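Local coordinates for phospholipase C-beta (PLC-beta) (Sepia officinalis, PDB 3QR0), which belongs to the phospholipase C-beta family, multidomain proteins whose TIM-barrel X and Y regions, the X region here binding a calcium ion, accompany PH, EF-hand-like and C2 domains, at residues A[336-341]-A[570-575]; A[580-585]-A[596-601]; A[368-373]-A[381-386]; A[332-337]-A[363-368]. One frame throughout, in Å; residues are numbered along the deposited sequence.

Contact 1: A[336-341]-A[570-575]. With CA (calcium ion), chain B.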
loop_
_atom_site.group_PDB
_atom_site.type_symbol
_atom_site.label_atom_id
_atom_site.label_comp_id
_atom_site.label_asym_id
_atom_site.label_seq_id
_atom_site.Cartn_x
_atom_site.Cartn_y
_atom_site.Cartn_z
ATOM N N SER A 336 -10.282 3.071 -4.571
ATOM C CA SER A 336 -11.707 3.014 -4.240
ATOM C C SER A 336 -12.134 1.826 -3.369
ATOM O O SER A 336 -11.725 0.682 -3.601
ATOM C CB SER A 336 -12.528 2.981 -5.528
ATOM O OG SER A 336 -12.287 4.136 -6.309
ATOM N N SER A 337 -12.999 2.118 -2.396
ATOM C CA SER A 337 -13.500 1.145 -1.432
ATOM C C SER A 337 -15.002 0.882 -1.617
ATOM O O SER A 337 -15.775 1.813 -1.831
ATOM C CB SER A 337 -13.246 1.673 -0.019
ATOM O OG SER A 337 -14.055 1.016 0.933
ATOM N N HIS A 338 -15.402 -0.387 -1.523
ATOM C CA HIS A 338 -16.815 -0.803 -1.575
ATOM C C HIS A 338 -17.378 -1.094 -0.171
ATOM O O HIS A 338 -16.666 -1.650 0.672
ATOM C CB HIS A 338 -16.959 -2.072 -2.430
ATOM C CG HIS A 338 -18.326 -2.688 -2.373
ATOM N ND1 HIS A 338 -18.574 -3.906 -1.779
ATOM C CD2 HIS A 338 -19.520 -2.246 -2.832
ATOM C CE1 HIS A 338 -19.862 -4.188 -1.876
ATOM N NE2 HIS A 338 -20.458 -3.195 -2.510
ATOM N N ASN A 339 -18.665 -0.774 0.042
ATOM C CA ASN A 339 -19.359 -0.930 1.351
ATOM C C ASN A 339 -18.359 -0.760 2.487
ATOM O O ASN A 339 -18.107 -1.676 3.280
ATOM C CB ASN A 339 -20.110 -2.276 1.468
ATOM C CG ASN A 339 -21.461 -2.293 0.730
ATOM O OD1 ASN A 339 -21.932 -1.274 0.217
ATOM N ND2 ASN A 339 -22.090 -3.468 0.688
ATOM N N THR A 340 -17.797 0.438 2.531
ATOM C CA THR A 340 -16.644 0.775 3.358
ATOM C C THR A 340 -16.897 0.542 4.845
ATOM O O THR A 340 -15.984 0.173 5.589
ATOM C CB THR A 340 -16.275 2.257 3.137
ATOM O OG1 THR A 340 -16.199 2.519 1.729
ATOM C CG2 THR A 340 -14.945 2.610 3.808
ATOM N N TYR A 341 -18.144 0.761 5.257
ATOM C CA TYR A 341 -18.587 0.569 6.640
ATOM C C TYR A 341 -18.424 -0.859 7.185
ATOM O O TYR A 341 -18.356 -1.042 8.397
ATOM C CB TYR A 341 -20.054 1.032 6.808
ATOM C CG TYR A 341 -21.032 0.331 5.887
ATOM C CD1 TYR A 341 -21.713 -0.809 6.307
ATOM C CD2 TYR A 341 -21.274 0.806 4.599
ATOM C CE1 TYR A 341 -22.602 -1.462 5.472
ATOM C CE2 TYR A 341 -22.152 0.157 3.755
ATOM C CZ TYR A 341 -22.820 -0.978 4.199
ATOM O OH TYR A 341 -23.696 -1.631 3.370
ATOM N N ARG A 570 -17.608 3.705 -12.125
ATOM C CA ARG A 570 -17.338 3.021 -10.870
ATOM C C ARG A 570 -17.809 1.577 -11.006
ATOM O O ARG A 570 -18.853 1.315 -11.593
ATOM C CB ARG A 570 -18.058 3.717 -9.714
ATOM C CG ARG A 570 -17.884 3.043 -8.360
ATOM C CD ARG A 570 -18.397 3.935 -7.229
ATOM N NE ARG A 570 -18.226 3.288 -5.929
ATOM C CZ ARG A 570 -19.076 2.413 -5.390
ATOM N NH1 ARG A 570 -20.196 2.064 -6.014
ATOM N NH2 ARG A 570 -18.801 1.885 -4.198
ATOM N N ILE A 571 -17.036 0.650 -10.452
ATOM C CA ILE A 571 -17.371 -0.773 -10.474
ATOM C C ILE A 571 -17.466 -1.238 -9.032
ATOM O O ILE A 571 -16.709 -0.766 -8.186
ATOM C CB ILE A 571 -16.275 -1.599 -11.182
ATOM C CG1 ILE A 571 -15.864 -0.947 -12.507
ATOM C CG2 ILE A 571 -16.736 -3.052 -11.379
ATOM C CD1 ILE A 571 -16.860 -1.126 -13.635
ATOM N N TYR A 572 -18.396 -2.142 -8.731
ATOM C CA TYR A 572 -18.454 -2.727 -7.390
ATOM C C TYR A 572 -18.861 -4.201 -7.428
ATOM O O TYR A 572 -19.528 -4.639 -8.372
ATOM C CB TYR A 572 -19.370 -1.905 -6.470
ATOM C CG TYR A 572 -20.802 -1.831 -6.915
ATOM C CD1 TYR A 572 -21.736 -2.746 -6.447
ATOM C CD2 TYR A 572 -21.233 -0.838 -7.798
ATOM C CE1 TYR A 572 -23.055 -2.691 -6.847
ATOM C CE2 TYR A 572 -22.563 -0.772 -8.204
ATOM C CZ TYR A 572 -23.468 -1.704 -7.724
ATOM O OH TYR A 572 -24.793 -1.667 -8.106
ATOM N N PRO A 573 -18.442 -4.978 -6.408
ATOM C CA PRO A 573 -18.675 -6.420 -6.453
ATOM C C PRO A 573 -20.150 -6.816 -6.374
ATOM O O PRO A 573 -20.945 -6.151 -5.716
ATOM C CB PRO A 573 -17.898 -6.956 -5.236
ATOM C CG PRO A 573 -17.634 -5.781 -4.373
ATOM C CD PRO A 573 -17.588 -4.588 -5.275
ATOM N N LYS A 574 -20.495 -7.894 -7.068
ATOM C CA LYS A 574 -21.848 -8.450 -7.043
ATOM C C LYS A 574 -22.243 -8.972 -5.658
ATOM O O LYS A 574 -21.389 -9.332 -4.844
ATOM C CB LYS A 574 -21.980 -9.577 -8.077
ATOM C CG LYS A 574 -21.047 -10.766 -7.849
ATOM C CD LYS A 574 -21.100 -11.771 -9.003
ATOM C CE LYS A 574 -19.927 -12.739 -8.930
ATOM N NZ LYS A 574 -19.965 -13.770 -10.005
ATOM N N GLY A 575 -23.546 -9.034 -5.419
ATOM C CA GLY A 575 -24.095 -9.440 -4.133
ATOM C C GLY A 575 -23.799 -10.866 -3.688
ATOM O O GLY A 575 -23.874 -11.162 -2.488
HETATM CA CA CA B . -23.761 -0.546 -0.929
HETATM O O HOH W 1 -16.374 3.591 -3.720
HETATM O O HOH W 2 -23.024 -2.030 -2.714
HETATM O O HOH W 3 -24.851 -2.747 -0.820
#
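The imidazole of His338 lies between two flanking groups and is the main side chain by which the X-domain loop 336-341 meets the Y-domain segment 570-575. Pro573 approaches tip to tip over one face, a CH-pi contact with Pro573 CG 3.7 Å from the centroid of the His338 ring. On the opposite face, displaced toward the rim, sits CG of the adjoining Asn339. The ring of Tyr572 is nearly parallel to the imidazole, yet so far slid that the two hardly overlap, and CB of Tyr572 does the touching, 3.7 Å from His338 CD2. With CG anti to the backbone N (chi1 171°), the His338 ring reaches the calcium site. His338 NE2 is hydrogen-bonded at 2.8 Å to a water bound to the ion. Asn339 OD1 binds calcium directly at 2.3 Å. His338 ND1 is hydrogen-bonded to Asn599 OD1. A second water joins the segments by accepting from Arg570 NE at 2.9 Å and donating to Ser337 O at 2.7 Å. The extended Arg570 is anchored beyond it by a salt bridge to Glu368, another calcium ligand, and by Ser543. Strand 540-545 flanks strand 569-572, and helix 354-361 packs against Ser337, Thr340 and Tyr341.

Contact 2: A[580-585]-A[596-601]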
loop_
_atom_site.group_PDB
_atom_site.type_symbol
_atom_site.label_atom_id
_atom_site.label_comp_id
_atom_site.label_asym_id
_atom_site.label_seq_id
_atom_site.Cartn_x
_atom_site.Cartn_y
_atom_site.Cartn_z
ATOM N N SER A 580 -17.226 -11.118 1.159
ATOM C CA SER A 580 -16.477 -9.886 0.908
ATOM C C SER A 580 -15.217 -10.113 0.075
ATOM O O SER A 580 -14.293 -9.295 0.091
ATOM C CB SER A 580 -16.171 -9.141 2.216
ATOM O OG SER A 580 -17.360 -8.969 2.980
ATOM N N SER A 581 -15.210 -11.206 -0.688
ATOM C CA SER A 581 -14.143 -11.483 -1.632
ATOM C C SER A 581 -14.177 -10.433 -2.742
ATOM O O SER A 581 -15.193 -9.771 -2.950
ATOM C CB SER A 581 -14.302 -12.888 -2.222
ATOM O OG SER A 581 -15.503 -12.981 -2.969
ATOM N N ASN A 582 -13.058 -10.282 -3.438
ATOM C CA ASN A 582 -12.903 -9.260 -4.467
ATOM C C ASN A 582 -12.584 -9.830 -5.840
ATOM O O ASN A 582 -11.961 -10.883 -5.947
ATOM C CB ASN A 582 -11.745 -8.340 -4.087
ATOM C CG ASN A 582 -12.063 -7.458 -2.907
ATOM O OD1 ASN A 582 -13.044 -6.718 -2.929
ATOM N ND2 ASN A 582 -11.228 -7.520 -1.867
ATOM N N TYR A 583 -12.989 -9.110 -6.884
ATOM C CA TYR A 583 -12.412 -9.299 -8.217
ATOM C C TYR A 583 -11.023 -8.664 -8.288
ATOM O O TYR A 583 -10.696 -7.769 -7.507
ATOM C CB TYR A 583 -13.296 -8.696 -9.311
ATOM C CG TYR A 583 -13.858 -7.326 -9.000
ATOM C CD1 TYR A 583 -15.223 -7.150 -8.813
ATOM C CD2 TYR A 583 -13.034 -6.204 -8.898
ATOM C CE1 TYR A 583 -15.753 -5.900 -8.527
ATOM C CE2 TYR A 583 -13.564 -4.948 -8.603
ATOM C CZ TYR A 583 -14.924 -4.810 -8.421
ATOM O OH TYR A 583 -15.472 -3.578 -8.134
ATOM N N VAL A 584 -10.217 -9.128 -9.236
ATOM C CA VAL A 584 -8.923 -8.521 -9.506
ATOM C C VAL A 584 -9.164 -7.215 -10.269
ATOM O O VAL A 584 -9.810 -7.223 -11.318
ATOM C CB VAL A 584 -8.019 -9.465 -10.321
ATOM C CG1 VAL A 584 -6.721 -8.775 -10.690
ATOM C CG2 VAL A 584 -7.743 -10.738 -9.524
ATOM N N PRO A 585 -8.669 -6.086 -9.730
ATOM C CA PRO A 585 -9.035 -4.777 -10.278
ATOM C C PRO A 585 -8.526 -4.498 -11.699
ATOM O O PRO A 585 -9.170 -3.745 -12.429
ATOM C CB PRO A 585 -8.436 -3.790 -9.271
ATOM C CG PRO A 585 -7.348 -4.548 -8.595
ATOM C CD PRO A 585 -7.796 -5.964 -8.551
ATOM N N VAL A 596 -12.579 1.565 -9.275
ATOM C CA VAL A 596 -12.728 0.123 -9.189
ATOM C C VAL A 596 -12.769 -0.282 -7.707
ATOM O O VAL A 596 -11.736 -0.547 -7.089
ATOM C CB VAL A 596 -11.601 -0.574 -9.969
ATOM C CG1 VAL A 596 -11.772 -2.085 -9.941
ATOM C CG2 VAL A 596 -11.596 -0.077 -11.400
ATOM N N ALA A 597 -13.983 -0.315 -7.158
ATOM C CA ALA A 597 -14.209 -0.463 -5.713
ATOM C C ALA A 597 -13.963 -1.875 -5.175
ATOM O O ALA A 597 -14.451 -2.870 -5.721
ATOM C CB ALA A 597 -15.616 -0.010 -5.350
ATOM N N LEU A 598 -13.206 -1.948 -4.087
ATOM C CA LEU A 598 -12.836 -3.219 -3.487
ATOM C C LEU A 598 -13.230 -3.251 -2.021
ATOM O O LEU A 598 -13.333 -2.213 -1.365
ATOM C CB LEU A 598 -11.329 -3.448 -3.631
ATOM C CG LEU A 598 -10.796 -3.423 -5.068
ATOM C CD1 LEU A 598 -9.277 -3.350 -5.079
ATOM C CD2 LEU A 598 -11.294 -4.643 -5.832
ATOM N N ASN A 599 -13.441 -4.453 -1.507
ATOM C CA ASN A 599 -13.664 -4.650 -0.088
ATOM C C ASN A 599 -12.328 -4.616 0.651
ATOM O O ASN A 599 -11.570 -5.582 0.605
ATOM C CB ASN A 599 -14.391 -5.972 0.150
ATOM C CG ASN A 599 -15.789 -5.970 -0.430
ATOM O OD1 ASN A 599 -16.569 -5.051 -0.191
ATOM N ND2 ASN A 599 -16.112 -6.997 -1.197
ATOM N N PHE A 600 -12.062 -3.508 1.339
ATOM C CA PHE A 600 -10.773 -3.281 2.003
ATOM C C PHE A 600 -10.509 -4.219 3.176
ATOM O O PHE A 600 -9.356 -4.383 3.577
ATOM C CB PHE A 600 -10.629 -1.814 2.447
ATOM C CG PHE A 600 -9.999 -0.933 1.409
ATOM C CD1 PHE A 600 -10.534 -0.855 0.134
ATOM C CD2 PHE A 600 -8.862 -0.196 1.697
ATOM C CE1 PHE A 600 -9.950 -0.058 -0.831
ATOM C CE2 PHE A 600 -8.278 0.612 0.738
ATOM C CZ PHE A 600 -8.812 0.677 -0.525
ATOM N N GLN A 601 -11.562 -4.838 3.709
ATOM C CA GLN A 601 -11.430 -5.755 4.840
ATOM C C GLN A 601 -11.003 -7.161 4.428
ATOM O O GLN A 601 -10.673 -7.976 5.283
ATOM C CB GLN A 601 -12.744 -5.839 5.631
ATOM C CG GLN A 601 -13.882 -6.585 4.936
ATOM C CD GLN A 601 -14.746 -5.699 4.056
ATOM O OE1 GLN A 601 -14.258 -4.769 3.392
ATOM N NE2 GLN A 601 -16.039 -5.984 4.042
#
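Segments 580-585 and 596-601 run at 144° to one another, bringing Ser580 beside Asn599, Asn582 beside Leu598 and Pro585 beside Val596. The first follows strand 569-572 and the second begins on the last residue of strand 595-596, its parallel neighbour in the Y half of the TIM-barrel fold, so the contact joins loops of adjacent barrel strands. Its apolar end is built on Tyr583, whose CG takes the crowded position between backbone N and carbonyl carbon (chi1 44°). CE2 of Tyr583 meets Val596 CG1 at 3.6 Å and Leu598 CD2 at the same separation, both obliquely, while Pro585 CB backs Val596 CG1 at 3.8 Å. Helix 586-589 contributes Tyr588, edge-to-face on the Tyr583 ring. At the polar end two asparagine amides each bond to backbone groups of the facing segment. ND2 of Asn599 makes weak hydrogen bonds to the carbonyl oxygens of Ser580 and Ser581, and its OD1 accepts from His338 ND1, linking the loops to the histidine beside the calcium. Asn582 reads both backbone groups of Asn599: Asn582 OD1 takes Asn599 N at 2.7 Å on a lone pair, and Asn582 ND2 gives to Asn599 O at 3.2 Å, almost straight at 174°, from above that carbonyl's plane.

Contact 3: A[368-373]-A[381-386]. With CA (calcium ion), chain B.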
loop_
_atom_site.group_PDB
_atom_site.type_symbol
_atom_site.label_atom_id
_atom_site.label_comp_id
_atom_site.label_asym_id
_atom_site.label_seq_id
_atom_site.Cartn_x
_atom_site.Cartn_y
_atom_site.Cartn_z
ATOM N N GLU A 368 -17.875 4.399 0.222
ATOM C CA GLU A 368 -19.300 4.163 0.091
ATOM C C GLU A 368 -20.015 4.277 1.435
ATOM O O GLU A 368 -19.530 3.778 2.454
ATOM C CB GLU A 368 -19.547 2.792 -0.518
ATOM C CG GLU A 368 -21.011 2.514 -0.840
ATOM C CD GLU A 368 -21.193 1.272 -1.678
ATOM O OE1 GLU A 368 -20.185 0.584 -1.939
ATOM O OE2 GLU A 368 -22.341 0.970 -2.070
ATOM N N LEU A 369 -21.164 4.941 1.413
ATOM C CA LEU A 369 -22.016 5.111 2.580
ATOM C C LEU A 369 -23.422 4.665 2.187
ATOM O O LEU A 369 -24.067 5.303 1.346
ATOM C CB LEU A 369 -22.034 6.578 3.035
ATOM C CG LEU A 369 -20.755 7.233 3.594
ATOM C CD1 LEU A 369 -19.664 7.424 2.536
ATOM C CD2 LEU A 369 -21.085 8.584 4.228
ATOM N N ASP A 370 -23.874 3.555 2.774
ATOM C CA ASP A 370 -25.230 3.040 2.568
ATOM C C ASP A 370 -26.122 3.616 3.653
ATOM O O ASP A 370 -26.075 3.166 4.805
ATOM C CB ASP A 370 -25.265 1.507 2.665
ATOM C CG ASP A 370 -24.637 0.815 1.473
ATOM O OD1 ASP A 370 -24.016 1.473 0.611
ATOM O OD2 ASP A 370 -24.745 -0.427 1.399
ATOM N N CYS A 371 -26.954 4.588 3.282
ATOM C CA CYS A 371 -27.737 5.348 4.254
ATOM C C CYS A 371 -29.177 4.840 4.364
ATOM O O CYS A 371 -29.865 4.690 3.357
ATOM C CB CYS A 371 -27.727 6.832 3.884
ATOM S SG CYS A 371 -26.059 7.480 3.632
ATOM N N TRP A 372 -29.614 4.584 5.596
ATOM C CA TRP A 372 -30.970 4.106 5.886
ATOM C C TRP A 372 -31.596 4.926 7.018
ATOM O O TRP A 372 -30.888 5.556 7.814
ATOM C CB TRP A 372 -30.938 2.616 6.274
ATOM C CG TRP A 372 -30.391 1.722 5.188
ATOM C CD1 TRP A 372 -29.078 1.457 4.930
ATOM C CD2 TRP A 372 -31.148 0.983 4.219
ATOM N NE1 TRP A 372 -28.969 0.593 3.863
ATOM C CE2 TRP A 372 -30.225 0.294 3.404
ATOM C CE3 TRP A 372 -32.516 0.835 3.964
ATOM C CZ2 TRP A 372 -30.627 -0.525 2.341
ATOM C CZ3 TRP A 372 -32.917 0.021 2.906
ATOM C CH2 TRP A 372 -31.972 -0.651 2.111
ATOM N N ASP A 373 -32.927 4.912 7.086
ATOM C CA ASP A 373 -33.647 5.584 8.168
ATOM C C ASP A 373 -33.355 4.878 9.485
ATOM O O ASP A 373 -33.497 3.666 9.573
ATOM C CB ASP A 373 -35.166 5.561 7.930
ATOM C CG ASP A 373 -35.624 6.555 6.871
ATOM O OD1 ASP A 373 -34.819 7.399 6.422
ATOM O OD2 ASP A 373 -36.809 6.494 6.485
ATOM N N ILE A 381 -25.969 4.044 8.960
ATOM C CA ILE A 381 -25.285 3.338 7.880
ATOM C C ILE A 381 -25.241 1.855 8.211
ATOM O O ILE A 381 -24.858 1.466 9.316
ATOM C CB ILE A 381 -23.862 3.874 7.670
ATOM C CG1 ILE A 381 -23.923 5.283 7.074
ATOM C CG2 ILE A 381 -23.049 2.938 6.757
ATOM C CD1 ILE A 381 -22.561 5.962 6.933
ATOM N N THR A 382 -25.650 1.032 7.249
ATOM C CA THR A 382 -25.661 -0.416 7.415
ATOM C C THR A 382 -25.928 -1.083 6.069
ATOM O O THR A 382 -26.246 -0.404 5.087
ATOM C CB THR A 382 -26.741 -0.870 8.443
ATOM O OG1 THR A 382 -26.523 -2.241 8.799
ATOM C CG2 THR A 382 -28.157 -0.707 7.883
ATOM N N HIS A 383 -25.793 -2.406 6.024
ATOM C CA HIS A 383 -26.182 -3.172 4.843
ATOM C C HIS A 383 -27.636 -3.594 5.025
ATOM O O HIS A 383 -27.948 -4.447 5.859
ATOM C CB HIS A 383 -25.267 -4.389 4.641
ATOM C CG HIS A 383 -25.342 -4.988 3.268
ATOM N ND1 HIS A 383 -24.730 -6.179 2.942
ATOM C CD2 HIS A 383 -25.954 -4.559 2.136
ATOM C CE1 HIS A 383 -24.960 -6.460 1.671
ATOM N NE2 HIS A 383 -25.701 -5.492 1.157
ATOM N N GLY A 384 -28.526 -2.975 4.256
ATOM C CA GLY A 384 -29.959 -3.188 4.407
ATOM C C GLY A 384 -30.419 -4.624 4.219
ATOM O O GLY A 384 -29.872 -5.356 3.394
ATOM N N PHE A 385 -31.431 -5.004 4.997
ATOM C CA PHE A 385 -32.034 -6.340 4.974
ATOM C C PHE A 385 -31.058 -7.476 5.310
ATOM O O PHE A 385 -31.241 -8.612 4.862
ATOM C CB PHE A 385 -32.733 -6.600 3.636
ATOM C CG PHE A 385 -33.736 -5.545 3.264
ATOM C CD1 PHE A 385 -35.033 -5.604 3.749
ATOM C CD2 PHE A 385 -33.385 -4.497 2.425
ATOM C CE1 PHE A 385 -35.971 -4.626 3.403
ATOM C CE2 PHE A 385 -34.314 -3.516 2.079
ATOM C CZ PHE A 385 -35.602 -3.583 2.569
ATOM N N THR A 386 -30.051 -7.174 6.125
ATOM C CA THR A 386 -29.112 -8.192 6.599
ATOM C C THR A 386 -29.041 -8.142 8.121
ATOM O O THR A 386 -29.733 -7.347 8.746
ATOM C CB THR A 386 -27.695 -7.977 6.042
ATOM O OG1 THR A 386 -27.116 -6.824 6.666
ATOM C CG2 THR A 386 -27.713 -7.812 4.515
HETATM CA CA CA B . -23.761 -0.546 -0.929
HETATM O O HOH W 4 -27.357 -1.345 2.025
HETATM O O HOH W 3 -24.851 -2.747 -0.820
HETATM O O HOH W 2 -23.024 -2.030 -2.714
#
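Strand 366-372 and the short strand 380-381 form a beta hairpin of the X half of the TIM-barrel fold, with Cys371 and Ile381 an antiparallel non-hydrogen-bonded pair. The tight part lies along the backbone: Thr382 N donates to Asp370 O at 3.3 Å, and that oxygen receives a CA-H...O contact from Ile381 CA. Buried beside it, Ile381 CD1 rests obliquely on Leu369 CB, while helix 393-403 covers both residues. Asp370 N is buried, without a partner in the model. The indole of Trp372 has Gly384 CA 3.4 Å from its CZ2; the missing side chain at Gly384 lets the backbone come so close. Farther out the contact loosens. Phe385, in the type II turn from His383 to Thr386, is exposed and comes closest with CE2, against CH2 of Trp372, the rings inclined at 87°. Beside the strand lies the metal: Asp370 OD1 and OD2 both bind calcium at 2.5 Å, with Glu368 OE2 at 2.4 Å and Asn339 and Glu417 as further ligands. Tyr341 OH is hydrogen-bonded to Asp370 OD2. One water joins ligand, indole and turn, donating to Asp370 OD2 at 2.8 Å and accepting from Trp372 NE1 at 3.1 Å and Gly384 N at 3.0 Å.

Contact 4: A[332-337]-A[363-368]. With CA (calcium ion), chain B.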
loop_
_atom_site.group_PDB
_atom_site.type_symbol
_atom_site.label_atom_id
_atom_site.label_comp_id
_atom_site.label_asym_id
_atom_site.label_seq_id
_atom_site.Cartn_x
_atom_site.Cartn_y
_atom_site.Cartn_z
ATOM N N TYR A 332 -7.565 9.285 -14.585
ATOM C CA TYR A 332 -6.852 8.660 -13.475
ATOM C C TYR A 332 -7.501 7.377 -12.993
ATOM O O TYR A 332 -8.718 7.223 -13.054
ATOM C CB TYR A 332 -6.764 9.636 -12.300
ATOM C CG TYR A 332 -6.038 10.898 -12.658
ATOM C CD1 TYR A 332 -4.673 11.030 -12.433
ATOM C CD2 TYR A 332 -6.710 11.955 -13.251
ATOM C CE1 TYR A 332 -3.996 12.197 -12.783
ATOM C CE2 TYR A 332 -6.046 13.117 -13.605
ATOM C CZ TYR A 332 -4.693 13.231 -13.374
ATOM O OH TYR A 332 -4.055 14.390 -13.734
ATOM N N TYR A 333 -6.676 6.467 -12.494
ATOM C CA TYR A 333 -7.163 5.384 -11.660
ATOM C C TYR A 333 -7.204 5.946 -10.243
ATOM O O TYR A 333 -6.229 6.542 -9.789
ATOM C CB TYR A 333 -6.235 4.176 -11.723
ATOM C CG TYR A 333 -6.120 3.542 -13.087
ATOM C CD1 TYR A 333 -7.256 3.153 -13.798
ATOM C CD2 TYR A 333 -4.874 3.303 -13.656
ATOM C CE1 TYR A 333 -7.150 2.558 -15.052
ATOM C CE2 TYR A 333 -4.757 2.707 -14.908
ATOM C CZ TYR A 333 -5.896 2.335 -15.599
ATOM O OH TYR A 333 -5.778 1.750 -16.842
ATOM N N ILE A 334 -8.335 5.776 -9.569
ATOM C CA ILE A 334 -8.591 6.395 -8.268
ATOM C C ILE A 334 -8.900 5.289 -7.249
ATOM O O ILE A 334 -9.827 4.500 -7.436
ATOM C CB ILE A 334 -9.771 7.386 -8.351
ATOM C CG1 ILE A 334 -9.535 8.418 -9.463
ATOM C CG2 ILE A 334 -9.986 8.087 -7.006
ATOM C CD1 ILE A 334 -10.660 9.435 -9.622
ATOM N N ASN A 335 -8.103 5.235 -6.185
ATOM C CA ASN A 335 -8.185 4.180 -5.174
ATOM C C ASN A 335 -9.561 4.197 -4.490
ATOM O O ASN A 335 -9.956 5.223 -3.915
ATOM C CB ASN A 335 -7.039 4.383 -4.174
ATOM C CG ASN A 335 -6.834 3.213 -3.233
ATOM O OD1 ASN A 335 -7.537 2.205 -3.285
ATOM N ND2 ASN A 335 -5.856 3.355 -2.351
ATOM N N SER A 336 -10.282 3.071 -4.571
ATOM C CA SER A 336 -11.707 3.014 -4.240
ATOM C C SER A 336 -12.134 1.826 -3.369
ATOM O O SER A 336 -11.725 0.682 -3.601
ATOM C CB SER A 336 -12.528 2.981 -5.528
ATOM O OG SER A 336 -12.287 4.136 -6.309
ATOM N N SER A 337 -12.999 2.118 -2.396
ATOM C CA SER A 337 -13.500 1.145 -1.432
ATOM C C SER A 337 -15.002 0.882 -1.617
ATOM O O SER A 337 -15.775 1.813 -1.831
ATOM C CB SER A 337 -13.246 1.673 -0.019
ATOM O OG SER A 337 -14.055 1.016 0.933
ATOM N N GLY A 363 -4.787 6.017 1.836
ATOM C CA GLY A 363 -4.806 6.879 0.662
ATOM C C GLY A 363 -6.012 6.639 -0.238
ATOM O O GLY A 363 -6.168 7.319 -1.251
ATOM N N CYS A 364 -6.862 5.676 0.114
ATOM C CA CYS A 364 -8.129 5.478 -0.596
ATOM C C CYS A 364 -8.885 6.803 -0.716
ATOM O O CYS A 364 -8.946 7.568 0.252
ATOM C CB CYS A 364 -9.000 4.461 0.136
ATOM S SG CYS A 364 -10.440 3.941 -0.795
ATOM N N ARG A 365 -9.442 7.073 -1.897
ATOM C CA ARG A 365 -10.111 8.358 -2.175
ATOM C C ARG A 365 -11.627 8.255 -2.356
ATOM O O ARG A 365 -12.325 9.264 -2.269
ATOM C CB ARG A 365 -9.516 9.022 -3.425
ATOM C CG ARG A 365 -8.018 9.337 -3.344
ATOM C CD ARG A 365 -7.709 10.472 -2.362
ATOM N NE ARG A 365 -7.542 9.956 -1.013
ATOM C CZ ARG A 365 -7.554 10.676 0.104
ATOM N NH1 ARG A 365 -7.717 11.996 0.084
ATOM N NH2 ARG A 365 -7.396 10.053 1.262
ATOM N N CYS A 366 -12.138 7.063 -2.631
ATOM C CA CYS A 366 -13.557 6.902 -2.925
ATOM C C CYS A 366 -14.159 5.886 -1.967
ATOM O O CYS A 366 -13.696 4.744 -1.888
ATOM C CB CYS A 366 -13.773 6.473 -4.375
ATOM S SG CYS A 366 -15.534 6.326 -4.865
ATOM N N LEU A 367 -15.183 6.323 -1.244
ATOM C CA LEU A 367 -15.792 5.548 -0.173
ATOM C C LEU A 367 -17.268 5.373 -0.447
ATOM O O LEU A 367 -17.855 6.125 -1.237
ATOM C CB LEU A 367 -15.639 6.275 1.164
ATOM C CG LEU A 367 -14.298 6.928 1.480
ATOM C CD1 LEU A 367 -14.423 7.754 2.757
ATOM C CD2 LEU A 367 -13.196 5.894 1.606
ATOM N N GLU A 368 -17.875 4.399 0.222
ATOM C CA GLU A 368 -19.300 4.163 0.091
ATOM C C GLU A 368 -20.015 4.277 1.435
ATOM O O GLU A 368 -19.530 3.778 2.454
ATOM C CB GLU A 368 -19.547 2.792 -0.518
ATOM C CG GLU A 368 -21.011 2.514 -0.840
ATOM C CD GLU A 368 -21.193 1.272 -1.678
ATOM O OE1 GLU A 368 -20.185 0.584 -1.939
ATOM O OE2 GLU A 368 -22.341 0.970 -2.070
HETATM CA CA CA B . -23.761 -0.546 -0.929
HETATM O O HOH W 3 -24.851 -2.747 -0.820
HETATM O O HOH W 2 -23.024 -2.030 -2.714
#
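Asn335 O is gripped by two consecutive backbone N-H groups. Arg365 N donates to Asn335 O at 2.8 Å from above the carbonyl plane (N-H...O angle 160°), and Cys366 N donates to the same oxygen at 3.1 Å, in the plane. Two residues on, the direction reverses: Ser337 N gives a straight bond of 2.8 Å to Cys366 O, nearly along the C=O axis. The single beta bridge of Ser336 with Cys366 lies between these bonds, at the start of strand 366-372 of the TIM-barrel X region. The strand leads to Glu368, whose OE2 binds calcium and whose OE1 forms a salt bridge with Arg570. Ser336 OG turns back to donate to Ile334 O at 2.7 Å and lies 3.4 Å from Cys366 CB. SG of Cys364, anti to its backbone N, reaches 3.7 Å from Ser337 CB. The Ile334 side chain crosses that of Arg365 at about a right angle, CG2 against CB. Bent at chi2 and chi3, Arg365 donates from NE to Gly363 O at 3.0 Å and from NH1 to Ala404 O. Asn335 OD1 is satisfied by Asn610 ND2. Gly363, at positive phi (96°), ends helix 354-361 in a Schellman motif, and Cys364 and Arg365 link it to the bridge at Cys366. That helix packs on Ser337, Cys364 and Leu367, strand 622-624 pairs with 332-334, and Leu595 of strand 595-596 touches Ile334, Ser336 and Cys366.

Contacts 1, 2 and 4 are buried in the barrel, whereas contact 3, whose centre lies about 28 Å from that of the chain, starts buried and ends at an exposed turn. Contacts 1 and 4 share Ser336 and Ser337, and contacts 3 and 4 share Glu368 on strand 366-372; contacts 1, 3 and 4 each carry calcium ligands. Contact 2 has none, but touches contact 1 through Asn599 and His338. Contacts 3 and 4 join parts of the X domain, contact 2 parts of the Y domain, and contact 1 bridges the two. Chemistry changes accordingly: backbone bonding dominates contact 4, asparagine amides serve contact 2, and waters mediate near the metal.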